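Side-chain contacts in type II 3-hydroxyacyl-CoA dehydrogenase (PDB 1UAY), which probably oxidises 3-hydroxyacyl-CoA to 3-ketoacyl-CoA with a nicotinamide cofactor in the beta-oxidation of fatty acids: residues P178-T183 / A195-Q200; P204-L207 / E211-A214. All blocks are in the same frame, centred on the assembly; numbering follows the deposited sequence.

Interaction 1 of 2, residues P178-T183 / A195-Q200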
# COMPACT_ATOMS: atom_id res chain seq x y z
N PRO A 178 -1.51 -15.10 -1.99
CA PRO A 178 -1.66 -16.04 -0.88
C PRO A 178 -0.68 -15.81 0.25
O PRO A 178 0.44 -15.33 0.05
CB PRO A 178 -1.42 -17.40 -1.53
CG PRO A 178 -1.70 -17.16 -2.99
CD PRO A 178 -1.11 -15.80 -3.22
N GLY A 179 -1.13 -16.17 1.45
CA GLY A 179 -0.28 -16.10 2.62
C GLY A 179 0.39 -17.46 2.69
O GLY A 179 0.91 -17.95 1.69
N LEU A 180 0.36 -18.10 3.86
CA LEU A 180 1.01 -19.40 4.01
C LEU A 180 0.12 -20.58 3.64
O LEU A 180 -0.86 -20.89 4.32
CB LEU A 180 1.50 -19.57 5.44
CG LEU A 180 2.62 -20.59 5.65
CD1 LEU A 180 3.88 -20.14 4.92
CD2 LEU A 180 2.91 -20.74 7.14
N PHE A 181 0.48 -21.24 2.53
CA PHE A 181 -0.23 -22.42 2.04
C PHE A 181 0.85 -23.45 1.74
O PHE A 181 2.04 -23.18 1.90
CB PHE A 181 -0.96 -22.13 0.72
CG PHE A 181 -2.23 -21.34 0.86
CD1 PHE A 181 -2.19 -19.97 1.14
CD2 PHE A 181 -3.47 -21.95 0.68
CE1 PHE A 181 -3.37 -19.23 1.22
CE2 PHE A 181 -4.65 -21.21 0.76
CZ PHE A 181 -4.60 -19.85 1.03
N ASP A 182 0.44 -24.63 1.30
CA ASP A 182 1.38 -25.69 0.95
C ASP A 182 1.87 -25.40 -0.46
O ASP A 182 1.37 -25.96 -1.43
CB ASP A 182 0.68 -27.05 0.99
CG ASP A 182 1.62 -28.19 0.70
OD1 ASP A 182 1.12 -29.30 0.41
OD2 ASP A 182 2.85 -27.99 0.75
N THR A 183 2.85 -24.51 -0.57
CA THR A 183 3.41 -24.11 -1.86
C THR A 183 4.93 -24.19 -1.85
O THR A 183 5.53 -24.51 -0.83
CB THR A 183 3.01 -22.65 -2.18
OG1 THR A 183 3.64 -21.77 -1.24
CG2 THR A 183 1.50 -22.48 -2.09
N ALA A 195 6.97 -24.52 11.21
CA ALA A 195 6.18 -24.36 12.43
C ALA A 195 6.11 -22.90 12.88
O ALA A 195 5.02 -22.39 13.15
CB ALA A 195 6.76 -25.22 13.54
N SER A 196 7.26 -22.25 12.97
CA SER A 196 7.31 -20.86 13.41
C SER A 196 6.56 -19.92 12.46
O SER A 196 5.97 -18.94 12.90
CB SER A 196 8.76 -20.39 13.56
OG SER A 196 9.46 -20.47 12.34
N LEU A 197 6.57 -20.23 11.17
CA LEU A 197 5.88 -19.39 10.20
C LEU A 197 4.37 -19.55 10.37
O LEU A 197 3.64 -18.56 10.41
CB LEU A 197 6.29 -19.77 8.77
CG LEU A 197 6.87 -18.65 7.91
CD1 LEU A 197 5.83 -17.55 7.72
CD2 LEU A 197 8.12 -18.09 8.56
N ALA A 198 3.91 -20.79 10.49
CA ALA A 198 2.49 -21.05 10.66
C ALA A 198 1.98 -20.39 11.94
O ALA A 198 0.84 -19.93 11.99
CB ALA A 198 2.24 -22.56 10.71
N ALA A 199 2.82 -20.34 12.96
CA ALA A 199 2.44 -19.75 14.24
C ALA A 199 2.18 -18.24 14.16
O ALA A 199 1.57 -17.67 15.06
CB ALA A 199 3.52 -20.03 15.29
N GLN A 200 2.63 -17.61 13.08
CA GLN A 200 2.43 -16.17 12.91
C GLN A 200 1.06 -15.80 12.34
O GLN A 200 0.67 -14.64 12.39
CB GLN A 200 3.51 -15.59 12.00
CG GLN A 200 4.90 -15.59 12.61
CD GLN A 200 5.91 -14.88 11.73
OE1 GLN A 200 5.69 -13.74 11.31
NE2 GLN A 200 7.04 -15.53 11.47

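Interaction 2 of 2, residues P204-L207 / E211-A214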
# COMPACT_ATOMS: atom_id res chain seq x y z
N PRO A 204 -7.47 -18.03 10.07
CA PRO A 204 -7.35 -19.28 10.82
C PRO A 204 -5.89 -19.55 11.19
O PRO A 204 -4.99 -19.33 10.39
CB PRO A 204 -7.90 -20.32 9.84
CG PRO A 204 -7.51 -19.77 8.52
CD PRO A 204 -7.84 -18.30 8.66
N PRO A 205 -5.64 -20.03 12.42
CA PRO A 205 -4.26 -20.31 12.86
C PRO A 205 -3.74 -21.61 12.28
O PRO A 205 -3.50 -22.58 13.00
CB PRO A 205 -4.40 -20.34 14.38
CG PRO A 205 -5.75 -20.96 14.56
CD PRO A 205 -6.60 -20.28 13.51
N ARG A 206 -3.55 -21.62 10.97
CA ARG A 206 -3.10 -22.80 10.26
C ARG A 206 -2.71 -22.44 8.84
O ARG A 206 -2.86 -21.29 8.41
CB ARG A 206 -4.24 -23.82 10.19
CG ARG A 206 -5.49 -23.25 9.51
CD ARG A 206 -6.47 -24.36 9.12
NE ARG A 206 -7.78 -23.85 8.71
CZ ARG A 206 -8.05 -23.28 7.54
NH1 ARG A 206 -7.09 -23.12 6.63
NH2 ARG A 206 -9.28 -22.87 7.28
N LEU A 207 -2.20 -23.43 8.11
CA LEU A 207 -1.85 -23.22 6.72
C LEU A 207 -3.17 -23.12 5.97
O LEU A 207 -4.16 -23.75 6.36
CB LEU A 207 -1.07 -24.42 6.17
CG LEU A 207 0.32 -24.68 6.75
CD1 LEU A 207 0.88 -25.97 6.16
CD2 LEU A 207 1.23 -23.51 6.44
N GLU A 211 -8.25 -25.50 -1.37
CA GLU A 211 -9.63 -25.24 -1.76
C GLU A 211 -10.07 -23.81 -1.46
O GLU A 211 -10.97 -23.28 -2.13
CB GLU A 211 -10.57 -26.23 -1.05
CG GLU A 211 -10.31 -27.69 -1.42
CD GLU A 211 -9.37 -28.39 -0.45
OE1 GLU A 211 -8.42 -27.76 0.05
OE2 GLU A 211 -9.58 -29.60 -0.20
N GLU A 212 -9.45 -23.17 -0.47
CA GLU A 212 -9.79 -21.79 -0.12
C GLU A 212 -9.25 -20.84 -1.19
O GLU A 212 -9.87 -19.82 -1.49
CB GLU A 212 -9.25 -21.47 1.28
CG GLU A 212 -9.96 -22.32 2.34
CD GLU A 212 -9.38 -22.19 3.74
OE1 GLU A 212 -8.15 -22.26 3.90
OE2 GLU A 212 -10.17 -22.05 4.70
N TYR A 213 -8.11 -21.19 -1.77
CA TYR A 213 -7.55 -20.39 -2.85
C TYR A 213 -8.45 -20.58 -4.07
O TYR A 213 -8.81 -19.62 -4.75
CB TYR A 213 -6.12 -20.85 -3.16
CG TYR A 213 -5.58 -20.41 -4.51
CD1 TYR A 213 -5.70 -21.23 -5.63
CD2 TYR A 213 -4.95 -19.18 -4.66
CE1 TYR A 213 -5.20 -20.84 -6.87
CE2 TYR A 213 -4.44 -18.78 -5.90
CZ TYR A 213 -4.57 -19.62 -7.00
OH TYR A 213 -4.07 -19.24 -8.22
N ALA A 214 -8.84 -21.82 -4.34
CA ALA A 214 -9.70 -22.11 -5.47
C ALA A 214 -11.04 -21.38 -5.37
O ALA A 214 -11.55 -20.89 -6.37
CB ALA A 214 -9.94 -23.62 -5.58

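Interaction 1 of 2, residues P178-T183 / A195-Q200
Leu197 is the first residue of its helix to meet the loop at Leu180, and it does so with the root of its side chain: its CB lies 3.9 Å from Leu180 CD2, and the side chain packs on Gln142. Leucine suits this buried place because it is purely apolar and can serve both neighbours at once. Next comes the Leu197-Ala198 peptide, and here the same methyl sits closest. Leu180 CD2 rests over the flat face of the peptide, 3.5 Å from Ala198 N and 3.7 Å from Leu197 C, so it packs on backbone as well as on side chains. The torsion of Leu180 explains the reach: with CG roughly anti to the backbone N (chi1 -158°), the chain extends across to the helix. Leu180 was modelled in two conformations, and these distances hold for one of them.

In this Rossmann-type short-chain dehydrogenase, Pro178 and Gly179 form the Pro-Gly pair that classical members carry at the end of the sixth strand, and Leu180 follows in the loop that leads to helix 184-187. In relatives this region commonly borders the substrate site. Leu180 also packs on Leu185, Leu186 and Leu207, which makes the contact a buried apolar one without hydrogen bonds between its segments.

Ala198 follows with its own methyl: CB is 4.1 Å from Leu180 CD2, and its small size lets the leucine come down onto the backbone, the two CA atoms being 7.0 Å apart. Two residues on, Gln200 N bonds Leu197 O at 3.0 Å, while the Gln200 amide oxygen accepts a hydrogen bond from Ala240 N, fastening this end of the segment to the C-terminal tail.

Interaction 2 of 2, residues P204-L207 / E211-A214
A bidentate (end-on) salt bridge between Arg206 and Glu212 spans the turn that leads into helix 210-222. Arg206 NH1 gives a hydrogen bond of 3.1 Å to Glu212 OE1, and NH2 one of 2.8 Å to Glu212 OE2. Both are nearly straight and use the syn sides of the oxygens, each nitrogen lying 20° out of the carboxylate plane, in keeping with the 31° between the two planes. An extended chain from CG to NE carries the guanidinium to the helix, and the long glutamate reaches out from the opposite direction. Arg206 NH1 also bonds Leu207 O at 3.0 Å, close to the guanidinium plane, which helps fix the rotation of the group. In the conformer described, the apolar ring of Pro204 backs one face, its CG 3.6 Å above the guanidinium centre.

Glu212 is buried, and its OE1 also accepts a hydrogen bond from Arg209 N, just before the helix. The arginine charge probably favours the ionised carboxylate. Pro224 of the second subunit packs on Arg206, while Asn223 of that subunit bonds the Glu212 backbone oxygen, so the bridge lies at a subunit interface. It ties a loop to the first turn of helix 210-222 in this Rossmann-type fold.

Interactions 1 and 2 come in series along the chain: the first closes at 195-200, at the C-terminal part of helix 191-198, and the second opens at 204-207, before helix 210-222. Their centres are about 10 Å apart on the same side of the chain's centre, and they touch. The Tyr213 ring and CB lie against Pro178 and Phe181, with Pro178 CG 4.2 Å from Tyr213 CD2. The loop leaving strand 171-178 is thus held between the two helices. Interaction 2 reaches the second subunit, as does Phe181, so this part of the fold, which borders the substrate site in relatives, also meets the second subunit.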